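Protein MJ1225 (Methanocaldococcus jannaschii, PDB 3KH5) binds AMP and ADP through its CBS domains and is a putative archaeal homologue of the gamma subunit of AMP-activated protein kinase. Local coordinates at residues Gly117-Asn122 against Ile128-Glu133; Asn68-Arg71 against Asn77-Ala80; Asp157-Thr162 against Val175-Arg180; Val136-Leu141 against Thr251-Ala256. All coordinates share one frame; numbering follows the deposited sequence.

Contact 1. Residues Gly117-Asn122 against Ile128-Glu133; sequences GAPIVN and ISLITE. With ADP (adenosine-5'-diphosphate), chain B; ADP (adenosine-5'-diphosphate), chain D.
Leu130 reaches across to the backbone of Ala118 and Pro119, and its side chain shows how one leucine can serve both a strand pair and a ligand site. CB stays on the flank, 4.1 Å from Ala118 O, and CG moves in to 3.7 Å from the same oxygen. CG stands anti to the backbone N (chi1 -178°), and an unusual chi2 of 109° sends the two methyls different ways. CD1 comes over the peptide link, 3.5 Å from Pro119 N, and runs beside the proline ring, whereas CD2 turns to the adenine of ADP (chain B), 3.8 Å from its N7. Beneath these groups the antiparallel strands are paired by backbone hydrogen bonds, Ala118 with Ile131 in both directions and Ile120 N with Ser129 O. Ile120 O takes two donors, Ile128 N at 2.8 Å and Ser129 N at 3.2 Å, which makes a classic beta bulge. On the face shared by Ala118, Ile120 and Ile131, Ile120 CD1 packs 3.9 Å from Ile131 CB. Thr132 and Gly117, at the end remote from the bulge, address different nucleotides: Thr132 OG1 donates to ADP (chain B) O2A, and Gly117 O accepts from N6 of ADP (chain D) at 3.1 Å. With strand 97-98 beside strand 117-121, this is the beta hairpin of a CBS motif, placed between two adenine nucleotide sites.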
# COMPACT_ATOMS: atom_id res chain seq x y z
N GLY A 117 3.00 -3.86 7.34
CA GLY A 117 2.06 -4.76 8.01
C GLY A 117 2.63 -6.16 8.02
O GLY A 117 3.31 -6.56 7.07
N ALA A 118 2.38 -6.90 9.10
CA ALA A 118 2.94 -8.24 9.25
C ALA A 118 1.95 -9.20 9.90
O ALA A 118 1.39 -8.89 10.95
CB ALA A 118 4.24 -8.19 10.06
N PRO A 119 1.74 -10.38 9.28
CA PRO A 119 0.94 -11.42 9.92
C PRO A 119 1.56 -11.83 11.26
O PRO A 119 2.79 -11.89 11.38
CB PRO A 119 1.02 -12.58 8.92
CG PRO A 119 1.29 -11.94 7.61
CD PRO A 119 2.21 -10.81 7.95
N ILE A 120 0.72 -12.06 12.25
CA ILE A 120 1.18 -12.61 13.52
C ILE A 120 0.84 -14.09 13.50
O ILE A 120 -0.31 -14.47 13.25
CB ILE A 120 0.53 -11.91 14.73
CG1 ILE A 120 0.98 -10.44 14.78
CG2 ILE A 120 0.90 -12.60 16.04
CD1 ILE A 120 -0.06 -9.50 15.38
N VAL A 121 1.85 -14.93 13.72
CA VAL A 121 1.68 -16.37 13.62
C VAL A 121 2.06 -17.09 14.90
O VAL A 121 2.81 -16.57 15.73
CB VAL A 121 2.50 -16.99 12.44
CG1 VAL A 121 2.13 -16.33 11.11
CG2 VAL A 121 4.01 -16.89 12.68
N ASN A 122 1.54 -18.31 15.07
CA ASN A 122 1.96 -19.14 16.18
C ASN A 122 3.18 -19.97 15.80
O ASN A 122 3.81 -19.72 14.77
CB ASN A 122 0.80 -20.01 16.71
CG ASN A 122 0.29 -21.01 15.70
OD1 ASN A 122 0.94 -21.31 14.70
ND2 ASN A 122 -0.90 -21.55 15.97
N ILE A 128 -2.62 -16.01 13.29
CA ILE A 128 -3.27 -15.65 14.54
C ILE A 128 -3.96 -14.29 14.40
O ILE A 128 -5.15 -14.16 14.70
CB ILE A 128 -2.24 -15.63 15.72
CG1 ILE A 128 -1.79 -17.05 16.09
CG2 ILE A 128 -2.80 -14.90 16.95
CD1 ILE A 128 -2.93 -18.09 16.20
N SER A 129 -3.21 -13.31 13.92
CA SER A 129 -3.71 -11.95 13.71
C SER A 129 -2.83 -11.23 12.68
O SER A 129 -2.17 -11.87 11.86
CB SER A 129 -3.72 -11.18 15.04
OG SER A 129 -4.47 -9.99 14.92
N LEU A 130 -2.84 -9.90 12.74
CA LEU A 130 -2.02 -9.05 11.88
C LEU A 130 -1.88 -7.69 12.54
O LEU A 130 -2.83 -7.18 13.14
CB LEU A 130 -2.67 -8.89 10.50
CG LEU A 130 -1.91 -8.05 9.47
CD1 LEU A 130 -1.34 -8.93 8.37
CD2 LEU A 130 -2.85 -7.02 8.87
N ILE A 131 -0.68 -7.12 12.44
CA ILE A 131 -0.40 -5.78 12.95
C ILE A 131 0.16 -4.91 11.82
O ILE A 131 0.94 -5.39 11.00
CB ILE A 131 0.58 -5.82 14.16
CG1 ILE A 131 0.74 -4.44 14.81
CG2 ILE A 131 1.93 -6.39 13.78
CD1 ILE A 131 -0.15 -4.22 16.01
N THR A 132 -0.24 -3.65 11.78
CA THR A 132 0.25 -2.71 10.78
C THR A 132 0.82 -1.50 11.51
O THR A 132 0.64 -1.37 12.72
CB THR A 132 -0.87 -2.23 9.84
OG1 THR A 132 -1.78 -1.40 10.56
CG2 THR A 132 -1.63 -3.41 9.24
N GLU A 133 1.49 -0.63 10.77
CA GLU A 133 2.06 0.60 11.33
C GLU A 133 0.99 1.52 11.95
O GLU A 133 1.22 2.10 13.02
CB GLU A 133 2.85 1.36 10.26
CG GLU A 133 4.11 0.64 9.80
CD GLU A 133 4.75 1.30 8.60
OE1 GLU A 133 5.99 1.47 8.60
OE2 GLU A 133 4.02 1.65 7.65
PB ADP B . -2.92 -1.92 4.42
O1B ADP B . -4.33 -2.29 4.16
O2B ADP B . -2.51 -0.55 3.65
O3B ADP B . -1.87 -3.00 3.87
PA ADP B . -2.98 -0.27 6.65
O1A ADP B . -3.97 0.59 5.92
O2A ADP B . -2.90 -0.23 8.29
O3A ADP B . -2.58 -1.71 5.98
O5' ADP B . -4.26 -1.23 7.05
C5' ADP B . -5.67 -0.82 7.09
C4' ADP B . -6.35 -1.14 8.46
O4' ADP B . -7.15 -2.36 8.45
C3' ADP B . -5.26 -1.32 9.52
O3' ADP B . -5.58 -0.57 10.70
C2' ADP B . -5.21 -2.82 9.81
O2' ADP B . -5.29 -2.97 11.23
C1' ADP B . -6.45 -3.44 9.15
N9 ADP B . -6.21 -4.55 8.14
C8 ADP B . -5.33 -4.54 7.14
N7 ADP B . -5.40 -5.69 6.46
C5 ADP B . -6.35 -6.44 7.02
C6 ADP B . -6.87 -7.71 6.76
N6 ADP B . -6.40 -8.44 5.75
N1 ADP B . -7.84 -8.19 7.55
C2 ADP B . -8.31 -7.47 8.57
N3 ADP B . -7.84 -6.26 8.84
C4 ADP B . -6.85 -5.72 8.09
PB ADP D . 3.97 -2.17 2.59
O1B ADP D . 5.12 -1.22 2.54
O2B ADP D . 2.56 -1.39 2.78
O3B ADP D . 4.05 -3.23 3.82
PA ADP D . 3.09 -2.44 0.11
O1A ADP D . 3.75 -1.64 -0.95
O2A ADP D . 1.70 -3.18 -0.31
O3A ADP D . 3.86 -3.11 1.32
O5' ADP D . 3.73 -3.76 -0.64
C5' ADP D . 5.06 -3.81 -1.25
C4' ADP D . 5.56 -5.27 -1.46
O4' ADP D . 5.90 -5.82 -0.15
C3' ADP D . 4.53 -6.24 -2.09
O3' ADP D . 5.21 -7.10 -3.01
C2' ADP D . 4.00 -7.02 -0.88
O2' ADP D . 3.56 -8.34 -1.24
C1' ADP D . 5.24 -7.10 -0.00
N9 ADP D . 4.87 -7.29 1.43
C8 ADP D . 3.99 -6.61 2.18
N7 ADP D . 3.98 -7.11 3.42
C5 ADP D . 4.85 -8.12 3.45
C6 ADP D . 5.26 -9.01 4.43
N6 ADP D . 4.76 -8.96 5.66
N1 ADP D . 6.19 -9.93 4.12
C2 ADP D . 6.71 -10.00 2.90
N3 ADP D . 6.34 -9.16 1.94
C4 ADP D . 5.41 -8.22 2.20

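Contact 2. Residues Asn68-Arg71 against Asn77-Ala80. With AMP (adenosine monophosphate), chain F.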
# COMPACT_ATOMS: atom_id res chain seq x y z
N ASN A 68 4.68 -9.98 -16.85
CA ASN A 68 4.92 -10.96 -17.90
C ASN A 68 3.98 -12.16 -17.87
O ASN A 68 3.95 -12.96 -18.81
CB ASN A 68 6.40 -11.36 -17.97
CG ASN A 68 7.17 -10.59 -19.04
OD1 ASN A 68 6.88 -9.42 -19.32
ND2 ASN A 68 8.15 -11.24 -19.64
N LEU A 69 3.19 -12.27 -16.80
CA LEU A 69 2.07 -13.23 -16.78
C LEU A 69 1.00 -12.83 -17.81
O LEU A 69 0.48 -13.69 -18.52
CB LEU A 69 1.46 -13.37 -15.38
CG LEU A 69 0.46 -14.52 -15.18
CD1 LEU A 69 1.10 -15.89 -15.44
CD2 LEU A 69 -0.14 -14.48 -13.76
N ILE A 70 0.69 -11.53 -17.88
CA ILE A 70 -0.20 -10.99 -18.90
C ILE A 70 0.45 -11.07 -20.28
O ILE A 70 -0.05 -11.78 -21.16
CB ILE A 70 -0.62 -9.52 -18.59
CG1 ILE A 70 -1.44 -9.43 -17.30
CG2 ILE A 70 -1.42 -8.92 -19.76
CD1 ILE A 70 -1.56 -8.02 -16.72
N ARG A 71 1.58 -10.37 -20.46
CA ARG A 71 2.16 -10.14 -21.79
C ARG A 71 2.63 -11.40 -22.53
O ARG A 71 2.49 -11.50 -23.75
CB ARG A 71 3.27 -9.06 -21.77
CG ARG A 71 3.75 -8.63 -23.19
CD ARG A 71 4.56 -7.32 -23.22
NE ARG A 71 3.75 -6.16 -23.63
CZ ARG A 71 4.15 -4.89 -23.56
NH1 ARG A 71 5.36 -4.58 -23.11
NH2 ARG A 71 3.34 -3.91 -23.96
N ASN A 77 -3.79 -10.82 -22.68
CA ASN A 77 -5.16 -10.96 -22.23
C ASN A 77 -5.26 -10.85 -20.71
O ASN A 77 -5.06 -11.83 -19.99
CB ASN A 77 -5.73 -12.29 -22.71
CG ASN A 77 -7.24 -12.34 -22.65
OD1 ASN A 77 -7.89 -11.47 -22.07
ND2 ASN A 77 -7.81 -13.36 -23.27
N PHE A 78 -5.57 -9.64 -20.23
CA PHE A 78 -5.69 -9.35 -18.81
C PHE A 78 -6.81 -10.15 -18.16
O PHE A 78 -6.66 -10.65 -17.05
CB PHE A 78 -5.93 -7.85 -18.60
CG PHE A 78 -6.21 -7.46 -17.18
CD1 PHE A 78 -5.17 -7.35 -16.26
CD2 PHE A 78 -7.51 -7.18 -16.76
CE1 PHE A 78 -5.42 -6.99 -14.95
CE2 PHE A 78 -7.76 -6.81 -15.44
CZ PHE A 78 -6.71 -6.71 -14.53
N LEU A 79 -7.93 -10.25 -18.87
CA LEU A 79 -9.09 -10.97 -18.37
C LEU A 79 -8.82 -12.47 -18.20
O LEU A 79 -9.29 -13.08 -17.23
CB LEU A 79 -10.31 -10.73 -19.26
CG LEU A 79 -11.41 -9.82 -18.70
CD1 LEU A 79 -10.85 -8.79 -17.72
CD2 LEU A 79 -12.15 -9.14 -19.85
N ALA A 80 -8.07 -13.05 -19.13
CA ALA A 80 -7.66 -14.45 -18.97
C ALA A 80 -6.62 -14.59 -17.86
O ALA A 80 -6.69 -15.54 -17.06
CB ALA A 80 -7.12 -15.00 -20.28
P AMP F . 5.13 -20.78 -19.31
O1P AMP F . 6.26 -21.60 -18.82
O2P AMP F . 4.05 -20.45 -18.14
O3P AMP F . 4.29 -21.55 -20.46
O5' AMP F . 5.58 -19.39 -19.97
C5' AMP F . 4.66 -18.31 -20.03
C4' AMP F . 5.37 -16.96 -20.32
O4' AMP F . 4.89 -15.96 -19.38
C3' AMP F . 6.90 -16.97 -20.17
O3' AMP F . 7.48 -15.97 -21.03
C2' AMP F . 7.10 -16.62 -18.70
O2' AMP F . 8.33 -15.89 -18.53
C1' AMP F . 5.92 -15.70 -18.38
N9 AMP F . 5.33 -15.98 -17.04
C8 AMP F . 4.65 -17.07 -16.67
N7 AMP F . 4.28 -16.95 -15.40
C5 AMP F . 4.71 -15.78 -14.96
C6 AMP F . 4.62 -15.11 -13.74
N6 AMP F . 3.98 -15.68 -12.71
N1 AMP F . 5.18 -13.90 -13.61
C2 AMP F . 5.82 -13.33 -14.63
N3 AMP F . 5.92 -13.94 -15.80
C4 AMP F . 5.38 -15.15 -16.00
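Ile70 meets Phe78 end-on to the ring's rim: its terminal CD1 lies near the plane of the phenyl group, 3.7 Å from ring atom CD1, and so touches the edge and not a face. The two side chains meet at a slant. Isoleucine gets there by extension, with CG1 anti to the carbonyl carbon (chi1 -64°) and CD1 continuing in an extended chain. Phenylalanine leaves its helix with CG anti to the backbone N (chi1 174°); with chi2 at 78°, the CD1 edge is the one that meets the methyl group. Phe60 of helix 54-63 also touches Ile70, while Met212 and Val217 touch Phe78, and the pair is buried among them.

The parts joined are two consecutive short helices, 68-73 and 78-81, linked by a tight connection; a backbone hydrogen bond between Ile70 and Arg76 helps to close it, and a wider pi-type turn spans 69-71. Asn77 is the N-cap of the second helix, its OD1 accepting from Ala80 N in a weak bond of 3.3 Å.

Leu69, one residue before Ile70, is turned to another task. Its side chain lies over one face of the adenine of AMP (chain F), CD1 being 3.4 Å from N7 and CB 4.0 Å from C6. Asn68 approaches the same nucleotide with CB, 3.4 Å from N3, and its carbonyl oxygen lies 3.2 Å from O4' of the ribose. Glu88, later in the chain, is also hydrogen-bonded to this AMP through OE1.

Contact 3. Residues Asp157-Thr162 against Val175-Arg180. With ADP (adenosine-5'-diphosphate), chain E; ADP (adenosine-5'-diphosphate), chain D; SO4 (sulfate ion), chain G.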
# COMPACT_ATOMS: atom_id res chain seq x y z
N ASP A 157 13.99 13.99 -0.38
CA ASP A 157 14.06 13.65 -1.80
C ASP A 157 12.81 12.87 -2.20
O ASP A 157 12.69 11.68 -1.89
CB ASP A 157 15.33 12.87 -2.14
CG ASP A 157 16.57 13.76 -2.24
OD1 ASP A 157 16.43 15.02 -2.38
OD2 ASP A 157 17.69 13.21 -2.19
N VAL A 158 11.89 13.56 -2.86
CA VAL A 158 10.59 12.99 -3.20
C VAL A 158 10.55 12.46 -4.63
O VAL A 158 10.93 13.16 -5.58
CB VAL A 158 9.43 14.01 -3.01
CG1 VAL A 158 8.08 13.30 -2.97
CG2 VAL A 158 9.64 14.83 -1.75
N ILE A 159 10.11 11.22 -4.77
CA ILE A 159 9.77 10.63 -6.06
C ILE A 159 8.32 10.96 -6.38
O ILE A 159 7.42 10.82 -5.54
CB ILE A 159 10.00 9.11 -6.06
CG1 ILE A 159 11.46 8.77 -5.71
CG2 ILE A 159 9.57 8.49 -7.40
CD1 ILE A 159 12.49 8.99 -6.85
N VAL A 160 8.09 11.37 -7.62
CA VAL A 160 6.94 12.16 -7.97
C VAL A 160 6.36 11.68 -9.32
O VAL A 160 7.08 11.09 -10.12
CB VAL A 160 7.40 13.66 -7.96
CG1 VAL A 160 6.86 14.52 -9.19
CG2 VAL A 160 7.09 14.33 -6.62
N ALA A 161 5.07 11.90 -9.54
CA ALA A 161 4.46 11.67 -10.85
C ALA A 161 4.04 13.02 -11.43
O ALA A 161 4.09 14.03 -10.73
CB ALA A 161 3.26 10.74 -10.72
N THR A 162 3.65 13.05 -12.71
CA THR A 162 3.08 14.28 -13.29
C THR A 162 1.68 14.03 -13.87
O THR A 162 1.32 12.88 -14.14
CB THR A 162 4.01 14.94 -14.35
OG1 THR A 162 4.15 14.09 -15.49
CG2 THR A 162 5.39 15.26 -13.77
N VAL A 175 6.45 0.63 -8.34
CA VAL A 175 6.97 -0.71 -8.05
C VAL A 175 8.50 -0.74 -7.91
O VAL A 175 9.02 -1.38 -6.99
CB VAL A 175 6.46 -1.74 -9.09
CG1 VAL A 175 7.21 -3.07 -8.97
CG2 VAL A 175 4.96 -1.96 -8.92
N ARG A 176 9.20 -0.04 -8.81
CA ARG A 176 10.67 0.04 -8.73
C ARG A 176 11.16 0.71 -7.45
O ARG A 176 12.17 0.30 -6.88
CB ARG A 176 11.25 0.80 -9.94
CG ARG A 176 11.05 0.13 -11.30
CD ARG A 176 11.86 -1.17 -11.45
NE ARG A 176 13.19 -1.11 -10.86
CZ ARG A 176 13.90 -2.19 -10.53
NH1 ARG A 176 13.40 -3.40 -10.73
NH2 ARG A 176 15.11 -2.06 -9.99
N ASN A 177 10.44 1.74 -7.00
CA ASN A 177 10.86 2.49 -5.83
C ASN A 177 10.27 1.96 -4.52
O ASN A 177 10.71 2.35 -3.43
CB ASN A 177 10.47 3.96 -6.00
CG ASN A 177 11.33 4.68 -7.02
OD1 ASN A 177 12.43 5.12 -6.71
ND2 ASN A 177 10.82 4.82 -8.24
N GLY A 178 9.28 1.08 -4.64
CA GLY A 178 8.55 0.56 -3.48
C GLY A 178 7.69 1.58 -2.75
O GLY A 178 7.54 1.51 -1.53
N PHE A 179 7.13 2.54 -3.50
CA PHE A 179 6.25 3.57 -2.93
C PHE A 179 4.82 3.45 -3.43
O PHE A 179 4.57 3.56 -4.64
CB PHE A 179 6.75 4.99 -3.26
CG PHE A 179 8.17 5.27 -2.84
CD1 PHE A 179 8.67 4.80 -1.63
CD2 PHE A 179 9.00 6.04 -3.65
CE1 PHE A 179 9.98 5.06 -1.24
CE2 PHE A 179 10.31 6.31 -3.26
CZ PHE A 179 10.80 5.82 -2.06
N ARG A 180 3.89 3.25 -2.51
CA ARG A 180 2.46 3.17 -2.83
C ARG A 180 1.86 4.52 -3.20
O ARG A 180 0.87 4.58 -3.93
CB ARG A 180 1.66 2.61 -1.65
CG ARG A 180 1.92 1.15 -1.34
CD ARG A 180 1.43 0.78 0.05
NE ARG A 180 0.03 1.14 0.27
CZ ARG A 180 -0.65 0.87 1.39
NH1 ARG A 180 -0.06 0.23 2.39
NH2 ARG A 180 -1.92 1.24 1.51
PB ADP E . 4.41 4.45 1.09
O1B ADP E . 3.20 4.42 1.96
O2B ADP E . 4.28 5.55 -0.13
O3B ADP E . 4.74 3.04 0.37
PA ADP E . 6.49 4.04 3.04
O1A ADP E . 5.99 4.15 4.43
O2A ADP E . 6.60 2.53 2.49
O3A ADP E . 5.67 4.92 1.96
O5' ADP E . 7.89 4.78 2.88
C5' ADP E . 9.13 4.31 3.46
C4' ADP E . 10.11 5.51 3.41
O4' ADP E . 10.13 6.01 2.03
C3' ADP E . 9.65 6.68 4.30
O3' ADP E . 10.80 7.34 4.85
C2' ADP E . 8.91 7.61 3.34
O2' ADP E . 9.00 8.99 3.76
C1' ADP E . 9.66 7.39 2.01
N9 ADP E . 8.75 7.66 0.84
C8 ADP E . 7.47 7.27 0.70
N7 ADP E . 7.00 7.70 -0.47
C5 ADP E . 7.97 8.37 -1.08
C6 ADP E . 8.05 9.02 -2.31
N6 ADP E . 7.01 9.08 -3.13
N1 ADP E . 9.22 9.61 -2.64
C2 ADP E . 10.26 9.56 -1.82
N3 ADP E . 10.21 8.94 -0.64
C4 ADP E . 9.08 8.34 -0.25
PB ADP D . 3.97 -2.17 2.59
O1B ADP D . 5.12 -1.22 2.54
O2B ADP D . 2.56 -1.39 2.78
O3B ADP D . 4.05 -3.23 3.82
PA ADP D . 3.09 -2.44 0.11
O1A ADP D . 3.75 -1.64 -0.95
O2A ADP D . 1.70 -3.18 -0.31
O3A ADP D . 3.86 -3.11 1.32
O5' ADP D . 3.73 -3.76 -0.64
C5' ADP D . 5.06 -3.81 -1.25
C4' ADP D . 5.56 -5.27 -1.46
O4' ADP D . 5.90 -5.82 -0.15
C3' ADP D . 4.53 -6.24 -2.09
O3' ADP D . 5.21 -7.10 -3.01
C2' ADP D . 4.00 -7.02 -0.88
O2' ADP D . 3.56 -8.34 -1.24
C1' ADP D . 5.24 -7.10 -0.00
N9 ADP D . 4.87 -7.29 1.43
C8 ADP D . 3.99 -6.61 2.18
N7 ADP D . 3.98 -7.11 3.42
C5 ADP D . 4.85 -8.12 3.45
C6 ADP D . 5.26 -9.01 4.43
N6 ADP D . 4.76 -8.96 5.66
N1 ADP D . 6.19 -9.93 4.12
C2 ADP D . 6.71 -10.00 2.90
N3 ADP D . 6.34 -9.16 1.94
C4 ADP D . 5.41 -8.22 2.20
S SO4 G . 2.52 16.94 -17.70
O1 SO4 G . 3.88 16.49 -17.40
O2 SO4 G . 2.31 16.94 -19.14
O3 SO4 G . 1.56 16.04 -17.07
O4 SO4 G . 2.32 18.29 -17.17
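Ile159 is the residue through which loop 157-162 touches Asn177 and Phe179. Ahead of it, Asp157 O lies 3.2 Å from C2 of the adenine of ADP (chain E), and Val158 brings CG1 to within 3.9 Å of N1. Ile159 then reads the base with its backbone: its N donates to N1 at 2.8 Å, and its O accepts from N6 at 3.0 Å. Its side chain crosses Phe179 at about a right angle, CG1 meeting the ring edge in plane, 3.7 Å from CE2, while CD1 reaches Asn177 OD1; Asn177 ND2 is hydrogen-bonded to Thr173 O. The phenyl ring is sandwiched, with Asn177 O above one face and adenine C5 3.4 Å above the other. Beyond Ile159, Ala161 continues in backbone bonds to Pro183 and Val185, and Thr162 OG1 donates to a sulfate ion. Arg180 N holds O3B of ADP (chain E), and its NH1 donates to O2B of ADP (chain D), which lies in the guanidinium plane at its edge. This adenine pocket of a CBS motif is set where the loop runs beside strand 181-186, Ile159 touching Leu182 of that strand and Thr173 of helix 167-177, and where helix 167-177 ends next to helix 54-63.

Contact 4. Residues Val136-Leu141 against Thr251-Ala256; sequences VIRALL and TNDIGA. With AMP (adenosine monophosphate), chain C.
Charge links Arg138 to Asp253, and it does so at long range: NH2 and OD1 are 3.9 Å apart, a stretched salt bridge. OD1 lies near the guanidinium plane, at its edge, while the carboxylate plane is turned 78° against it. The arginine chain runs out extended, CG anti to the backbone N (chi1 -170°), and bends at chi3 before its end. Long, weak ion pairs add Arg134 to Asp253 and Asp135 to Arg138.

Hydrogen bonding is more definite. Arg138 NH2 donates to Val250 O near the end of helix 242-252, and N6 of AMP (chain C) donates to Ala256 O at 3.0 Å.

Van der Waals contacts flank both segments. Ile137 and Leu141 pack on helix 242-252, touching Ala246 in common, and Ile254 CG2 lies 3.6 Å from adenine N7 of the AMP.

Helix 133-140 is thus laid against the helix of another CBS repeat, beside nucleotide sites to which Arg138 and Ile254 belong. The chemistry suggests a modest electrostatic tie: the salt bridge is long and exposed, so the bond to a carbonyl at the helix's C-terminal end, where the dipole would favour a cation, probably does more to fix the guanidinium.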
# COMPACT_ATOMS: atom_id res chain seq x y z
N VAL A 136 -0.08 0.49 15.45
CA VAL A 136 0.93 0.89 16.44
C VAL A 136 0.87 2.39 16.74
O VAL A 136 0.89 2.79 17.90
CB VAL A 136 2.36 0.48 16.00
CG1 VAL A 136 3.40 0.93 17.01
CG2 VAL A 136 2.46 -1.03 15.81
N ILE A 137 0.79 3.21 15.69
CA ILE A 137 0.69 4.65 15.88
C ILE A 137 -0.56 5.00 16.68
O ILE A 137 -0.53 5.86 17.57
CB ILE A 137 0.69 5.40 14.53
CG1 ILE A 137 2.04 5.24 13.83
CG2 ILE A 137 0.36 6.88 14.73
CD1 ILE A 137 2.08 5.77 12.40
N ARG A 138 -1.67 4.32 16.36
CA ARG A 138 -2.94 4.48 17.07
C ARG A 138 -2.77 4.14 18.55
O ARG A 138 -3.28 4.85 19.42
CB ARG A 138 -4.04 3.62 16.43
CG ARG A 138 -5.45 3.90 16.96
CD ARG A 138 -6.52 3.10 16.20
NE ARG A 138 -6.82 3.67 14.89
CZ ARG A 138 -6.52 3.11 13.72
NH1 ARG A 138 -5.90 1.93 13.68
NH2 ARG A 138 -6.84 3.72 12.59
N ALA A 139 -2.05 3.05 18.83
CA ALA A 139 -1.82 2.62 20.20
C ALA A 139 -0.91 3.57 20.98
O ALA A 139 -1.07 3.72 22.19
CB ALA A 139 -1.26 1.20 20.23
N LEU A 140 0.02 4.22 20.29
CA LEU A 140 1.05 5.04 20.95
C LEU A 140 0.89 6.55 20.77
O LEU A 140 1.75 7.32 21.20
CB LEU A 140 2.45 4.61 20.48
CG LEU A 140 2.86 3.15 20.66
CD1 LEU A 140 4.23 2.91 20.04
CD2 LEU A 140 2.87 2.74 22.14
N LEU A 141 -0.21 6.95 20.14
CA LEU A 141 -0.45 8.34 19.76
C LEU A 141 -0.33 9.31 20.93
O LEU A 141 0.32 10.36 20.81
CB LEU A 141 -1.82 8.46 19.08
CG LEU A 141 -2.31 9.80 18.51
CD1 LEU A 141 -1.50 10.22 17.29
CD2 LEU A 141 -3.79 9.70 18.17
N THR A 251 -6.76 8.63 12.02
CA THR A 251 -8.22 8.85 12.02
C THR A 251 -8.80 8.90 10.61
O THR A 251 -10.02 8.96 10.44
CB THR A 251 -8.61 10.14 12.76
OG1 THR A 251 -8.01 11.27 12.12
CG2 THR A 251 -8.18 10.08 14.23
N ASN A 252 -7.92 8.86 9.61
CA ASN A 252 -8.35 8.91 8.22
C ASN A 252 -7.90 7.73 7.36
O ASN A 252 -8.18 7.70 6.15
CB ASN A 252 -7.89 10.22 7.59
CG ASN A 252 -8.71 11.40 8.05
OD1 ASN A 252 -9.86 11.55 7.67
ND2 ASN A 252 -8.11 12.26 8.88
N ASP A 253 -7.22 6.77 7.97
CA ASP A 253 -6.62 5.66 7.23
C ASP A 253 -5.84 6.19 6.02
O ASP A 253 -6.04 5.71 4.90
CB ASP A 253 -7.69 4.68 6.74
CG ASP A 253 -8.30 3.84 7.85
OD1 ASP A 253 -7.56 3.41 8.77
OD2 ASP A 253 -9.52 3.57 7.78
N ILE A 254 -4.99 7.18 6.24
CA ILE A 254 -4.13 7.73 5.20
C ILE A 254 -2.71 7.43 5.69
O ILE A 254 -2.47 7.47 6.90
CB ILE A 254 -4.38 9.25 5.02
CG1 ILE A 254 -5.69 9.49 4.27
CG2 ILE A 254 -3.22 9.94 4.28
CD1 ILE A 254 -6.27 10.89 4.45
N GLY A 255 -1.80 7.10 4.79
CA GLY A 255 -0.45 6.73 5.20
C GLY A 255 0.62 7.74 4.88
O GLY A 255 1.74 7.64 5.38
N ALA A 256 0.29 8.73 4.05
CA ALA A 256 1.27 9.69 3.55
C ALA A 256 0.69 11.07 3.29
O ALA A 256 -0.36 11.21 2.66
CB ALA A 256 1.93 9.15 2.28
P AMP C . -4.22 4.60 0.29
O1P AMP C . -4.90 3.50 1.01
O2P AMP C . -3.19 4.04 -0.81
O3P AMP C . -3.31 5.51 1.28
O5' AMP C . -5.21 5.59 -0.49
C5' AMP C . -6.66 5.49 -0.41
C4' AMP C . -7.29 6.74 -1.03
O4' AMP C . -6.81 7.86 -0.23
C3' AMP C . -6.71 6.89 -2.45
O3' AMP C . -7.73 7.35 -3.37
C2' AMP C . -5.65 7.97 -2.27
O2' AMP C . -5.53 8.75 -3.47
C1' AMP C . -6.21 8.81 -1.12
N9 AMP C . -5.15 9.55 -0.38
C8 AMP C . -4.02 9.04 0.13
N7 AMP C . -3.32 10.00 0.73
C5 AMP C . -4.01 11.13 0.60
C6 AMP C . -3.79 12.44 1.02
N6 AMP C . -2.69 12.75 1.69
N1 AMP C . -4.72 13.37 0.73
C2 AMP C . -5.82 13.07 0.06
N3 AMP C . -6.06 11.83 -0.35
C4 AMP C . -5.18 10.85 -0.10

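Overall arrangement
From the N terminus, contact 2 closes first, a short loop between helices 68-73 and 78-81, before contact 1 folds the hairpin 117-121/127-132. Contact 4 opens a few residues later, within helix 133-140, and the two meet where Ile131 CG1 packs on Val136 CG2. Contact 4 stays open for more than a hundred residues, with contact 3 nested inside that loop, and closes at the end of helix 242-252; no pair of contacts crosses. Contacts 1 and 3 lie in different CBS repeats, on opposite sides of the chain's centre, yet both touch ADP (chain D). Contact 2 stands apart, about 32 Å from contact 1 between centres, while contact 4 joins the second and fourth repeats.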